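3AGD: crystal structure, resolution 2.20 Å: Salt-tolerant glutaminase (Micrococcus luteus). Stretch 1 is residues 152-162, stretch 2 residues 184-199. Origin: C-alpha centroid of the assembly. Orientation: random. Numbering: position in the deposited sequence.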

# COMPACT_ATOMS: atom_id res chain seq x y z
N VAL A 152 -1.84 30.87 13.06
CA VAL A 152 -2.83 31.15 12.03
C VAL A 152 -2.53 32.49 11.37
O VAL A 152 -2.15 33.45 12.05
CB VAL A 152 -4.25 31.21 12.64
CG1 VAL A 152 -5.27 31.49 11.55
CG2 VAL A 152 -4.57 29.91 13.35
N ASP A 153 -2.70 32.56 10.05
CA ASP A 153 -2.50 33.81 9.34
C ASP A 153 -3.86 34.50 9.34
O ASP A 153 -4.70 34.26 8.46
CB ASP A 153 -2.03 33.56 7.91
CG ASP A 153 -1.75 34.84 7.16
OD1 ASP A 153 -2.71 35.56 6.81
OD2 ASP A 153 -0.56 35.14 6.93
N TRP A 154 -4.09 35.35 10.33
CA TRP A 154 -5.36 36.04 10.48
C TRP A 154 -5.75 36.95 9.33
O TRP A 154 -6.93 37.21 9.11
CB TRP A 154 -5.37 36.80 11.81
CG TRP A 154 -5.25 35.83 12.95
CD1 TRP A 154 -4.15 35.62 13.74
CD2 TRP A 154 -6.21 34.85 13.33
NE1 TRP A 154 -4.38 34.56 14.59
CE2 TRP A 154 -5.64 34.07 14.36
CE3 TRP A 154 -7.51 34.55 12.90
CZ2 TRP A 154 -6.31 33.01 14.96
CZ3 TRP A 154 -8.19 33.49 13.50
CH2 TRP A 154 -7.58 32.73 14.52
N GLU A 155 -4.77 37.41 8.57
CA GLU A 155 -5.06 38.26 7.42
C GLU A 155 -5.80 37.40 6.40
O GLU A 155 -6.79 37.84 5.80
CB GLU A 155 -3.76 38.80 6.82
CG GLU A 155 -3.97 39.78 5.68
CD GLU A 155 -2.65 40.29 5.11
OE1 GLU A 155 -1.80 40.74 5.90
OE2 GLU A 155 -2.47 40.23 3.87
N THR A 156 -5.31 36.18 6.19
CA THR A 156 -5.96 35.28 5.24
C THR A 156 -7.34 34.92 5.78
O THR A 156 -8.32 34.90 5.03
CB THR A 156 -5.14 33.98 5.05
OG1 THR A 156 -3.86 34.31 4.49
CG2 THR A 156 -5.87 33.01 4.12
N TYR A 157 -7.42 34.65 7.08
CA TYR A 157 -8.68 34.31 7.73
C TYR A 157 -9.76 35.37 7.49
O TYR A 157 -10.83 35.07 6.97
CB TYR A 157 -8.46 34.15 9.24
CG TYR A 157 -9.73 34.06 10.06
CD1 TYR A 157 -10.41 32.85 10.21
CD2 TYR A 157 -10.25 35.19 10.69
CE1 TYR A 157 -11.56 32.76 10.99
CE2 TYR A 157 -11.40 35.12 11.47
CZ TYR A 157 -12.05 33.90 11.61
OH TYR A 157 -13.18 33.81 12.39
N GLU A 158 -9.47 36.61 7.88
CA GLU A 158 -10.42 37.70 7.70
C GLU A 158 -10.82 37.81 6.24
O GLU A 158 -12.00 37.90 5.91
CB GLU A 158 -9.82 39.04 8.16
CG GLU A 158 -9.47 39.12 9.64
CD GLU A 158 -10.68 38.92 10.56
OE1 GLU A 158 -11.82 39.10 10.09
OE2 GLU A 158 -10.47 38.59 11.75
N SER A 159 -9.83 37.78 5.36
CA SER A 159 -10.08 37.87 3.93
C SER A 159 -11.08 36.80 3.47
O SER A 159 -12.07 37.11 2.81
CB SER A 159 -8.76 37.72 3.18
OG SER A 159 -8.94 37.85 1.79
N GLU A 160 -10.83 35.54 3.82
CA GLU A 160 -11.72 34.46 3.41
C GLU A 160 -13.07 34.49 4.11
O GLU A 160 -14.08 34.10 3.53
CB GLU A 160 -11.04 33.11 3.61
CG GLU A 160 -12.00 31.93 3.51
CD GLU A 160 -11.29 30.62 3.22
OE1 GLU A 160 -10.09 30.49 3.54
OE2 GLU A 160 -11.95 29.71 2.67
N MET A 161 -13.09 34.94 5.36
CA MET A 161 -14.35 35.00 6.09
C MET A 161 -15.34 35.96 5.43
O MET A 161 -16.54 35.89 5.68
CB MET A 161 -14.10 35.41 7.54
CG MET A 161 -13.63 34.27 8.43
SD MET A 161 -14.87 32.95 8.58
CE MET A 161 -15.96 33.66 9.82
N ALA A 162 -14.83 36.86 4.59
CA ALA A 162 -15.67 37.83 3.90
C ALA A 162 -16.36 37.24 2.67
O ALA A 162 -17.31 37.81 2.14
CB ALA A 162 -14.83 39.04 3.49
N ALA A 184 -23.87 27.69 11.92
CA ALA A 184 -23.12 27.56 10.67
C ALA A 184 -21.92 28.50 10.72
O ALA A 184 -20.81 28.15 10.31
CB ALA A 184 -24.02 27.92 9.49
N GLU A 185 -22.16 29.70 11.24
CA GLU A 185 -21.12 30.72 11.36
C GLU A 185 -19.95 30.27 12.23
O GLU A 185 -18.79 30.52 11.90
CB GLU A 185 -21.73 32.01 11.91
CG GLU A 185 -20.74 33.14 12.09
CD GLU A 185 -20.22 33.67 10.76
OE1 GLU A 185 -19.32 34.54 10.79
OE2 GLU A 185 -20.72 33.23 9.71
N GLU A 186 -20.25 29.61 13.35
CA GLU A 186 -19.22 29.14 14.28
C GLU A 186 -18.37 28.01 13.71
O GLU A 186 -17.16 27.95 13.93
CB GLU A 186 -19.86 28.67 15.59
CG GLU A 186 -18.88 28.22 16.65
CD GLU A 186 -19.56 27.67 17.90
OE1 GLU A 186 -20.57 28.26 18.33
OE2 GLU A 186 -19.09 26.64 18.44
N ILE A 187 -19.00 27.10 12.98
CA ILE A 187 -18.27 25.98 12.40
C ILE A 187 -17.45 26.43 11.20
O ILE A 187 -16.33 25.98 11.02
CB ILE A 187 -19.24 24.85 12.00
CG1 ILE A 187 -19.94 24.32 13.26
CG2 ILE A 187 -18.48 23.73 11.32
CD1 ILE A 187 -18.97 23.84 14.35
N VAL A 188 -18.00 27.33 10.40
CA VAL A 188 -17.26 27.83 9.25
C VAL A 188 -16.05 28.64 9.71
O VAL A 188 -14.97 28.53 9.12
CB VAL A 188 -18.16 28.70 8.34
CG1 VAL A 188 -17.31 29.48 7.35
CG2 VAL A 188 -19.16 27.81 7.60
N ALA A 189 -16.22 29.44 10.76
CA ALA A 189 -15.13 30.26 11.27
C ALA A 189 -13.97 29.38 11.74
O ALA A 189 -12.80 29.69 11.48
CB ALA A 189 -15.62 31.14 12.43
N GLY A 190 -14.28 28.28 12.42
CA GLY A 190 -13.24 27.39 12.89
C GLY A 190 -12.53 26.69 11.75
O GLY A 190 -11.31 26.53 11.75
N TYR A 191 -13.29 26.28 10.75
CA TYR A 191 -12.72 25.61 9.59
C TYR A 191 -11.85 26.57 8.78
O TYR A 191 -10.78 26.20 8.30
CB TYR A 191 -13.84 25.05 8.70
CG TYR A 191 -13.37 24.58 7.35
CD1 TYR A 191 -12.58 23.44 7.21
CD2 TYR A 191 -13.69 25.29 6.19
CE1 TYR A 191 -12.12 23.02 5.97
CE2 TYR A 191 -13.24 24.89 4.94
CZ TYR A 191 -12.45 23.76 4.84
OH TYR A 191 -11.97 23.38 3.61
N VAL A 192 -12.30 27.81 8.64
CA VAL A 192 -11.52 28.80 7.90
C VAL A 192 -10.21 29.09 8.63
O VAL A 192 -9.16 29.22 8.00
CB VAL A 192 -12.30 30.11 7.69
CG1 VAL A 192 -11.40 31.16 7.05
CG2 VAL A 192 -13.52 29.85 6.80
N ALA A 193 -10.27 29.19 9.95
CA ALA A 193 -9.09 29.47 10.76
C ALA A 193 -8.12 28.29 10.64
O ALA A 193 -6.91 28.47 10.56
CB ALA A 193 -9.49 29.66 12.20
N GLN A 194 -8.69 27.10 10.62
CA GLN A 194 -7.93 25.86 10.49
C GLN A 194 -7.13 25.89 9.19
O GLN A 194 -5.97 25.49 9.14
CB GLN A 194 -8.91 24.70 10.51
CG GLN A 194 -8.44 23.39 9.91
CD GLN A 194 -9.60 22.41 9.74
OE1 GLN A 194 -10.49 22.34 10.59
NE2 GLN A 194 -9.59 21.66 8.64
N CYS A 195 -7.77 26.38 8.13
CA CYS A 195 -7.15 26.46 6.81
C CYS A 195 -6.10 27.57 6.72
O CYS A 195 -5.23 27.54 5.85
CB CYS A 195 -8.21 26.71 5.73
SG CYS A 195 -9.30 25.32 5.41
N ALA A 196 -6.21 28.54 7.62
CA ALA A 196 -5.29 29.67 7.64
C ALA A 196 -4.03 29.38 8.45
O ALA A 196 -3.21 30.28 8.66
CB ALA A 196 -6.00 30.91 8.19
N VAL A 197 -3.89 28.15 8.92
CA VAL A 197 -2.71 27.77 9.69
C VAL A 197 -1.49 27.81 8.76
O VAL A 197 -1.52 27.27 7.66
CB VAL A 197 -2.85 26.36 10.29
CG1 VAL A 197 -1.53 25.92 10.92
CG2 VAL A 197 -3.94 26.34 11.32
N LEU A 198 -0.42 28.45 9.23
CA LEU A 198 0.81 28.60 8.46
C LEU A 198 1.80 27.44 8.57
O LEU A 198 2.18 27.03 9.67
CB LEU A 198 1.51 29.90 8.86
CG LEU A 198 0.80 31.21 8.48
CD1 LEU A 198 1.41 32.38 9.25
CD2 LEU A 198 0.91 31.41 6.97
N VAL A 199 2.22 26.93 7.42
CA VAL A 199 3.18 25.84 7.37
C VAL A 199 4.11 26.06 6.17
O VAL A 199 3.79 26.83 5.26
CB VAL A 199 2.50 24.46 7.20
CG1 VAL A 199 1.61 24.17 8.39
CG2 VAL A 199 1.70 24.43 5.90
O HOH W 1 -12.26 31.31 14.26
O HOH W 2 -8.20 30.34 5.47

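Helix 154-161 packs against helix 184-195 of the same chain, with the axes 8.9 Å apart at closest approach and their N-to-C directions 138° apart, nearer antiparallel than parallel. Where the second helix gives way to loop at Ala196, the backbones meet: Val152 and Val197 form a single beta bridge (CA to CA 4.1 Å), and Asp153 N donates a nearly straight hydrogen bond to Ala196 O (2.7 Å, 173°). Asp153 also caps its own helix, its OD1 accepting from Thr156 N at 2.7 Å, so one residue ties the start of its helix to the end of the other. Asp153 CB lies 3.7 Å from Leu198 CG. Ala196, whose CB points toward the first stretch, sits with that CB 3.5 Å from Val152 CG1 and 4.2 Å from Tyr157 CB. The Tyr157 ring (chi1 t) lies along the second helix, presenting its edge to Ala189 O (CE1 to O, 3.3 Å), while its CD1 approaches Val192 CG1 at 3.7 Å. One turn on, Met161 folds its m, m, m side chain over the helix, placing CE 3.6 Å from Ala189 CB and SD 3.8 Å from Val192 CG2. Val192 points toward the first helix and also meets Glu160, CG1 to CG at 3.7 Å. A water bridges these two residues, donating to Glu160 OE1 (2.7 Å) and Val192 O (2.9 Å).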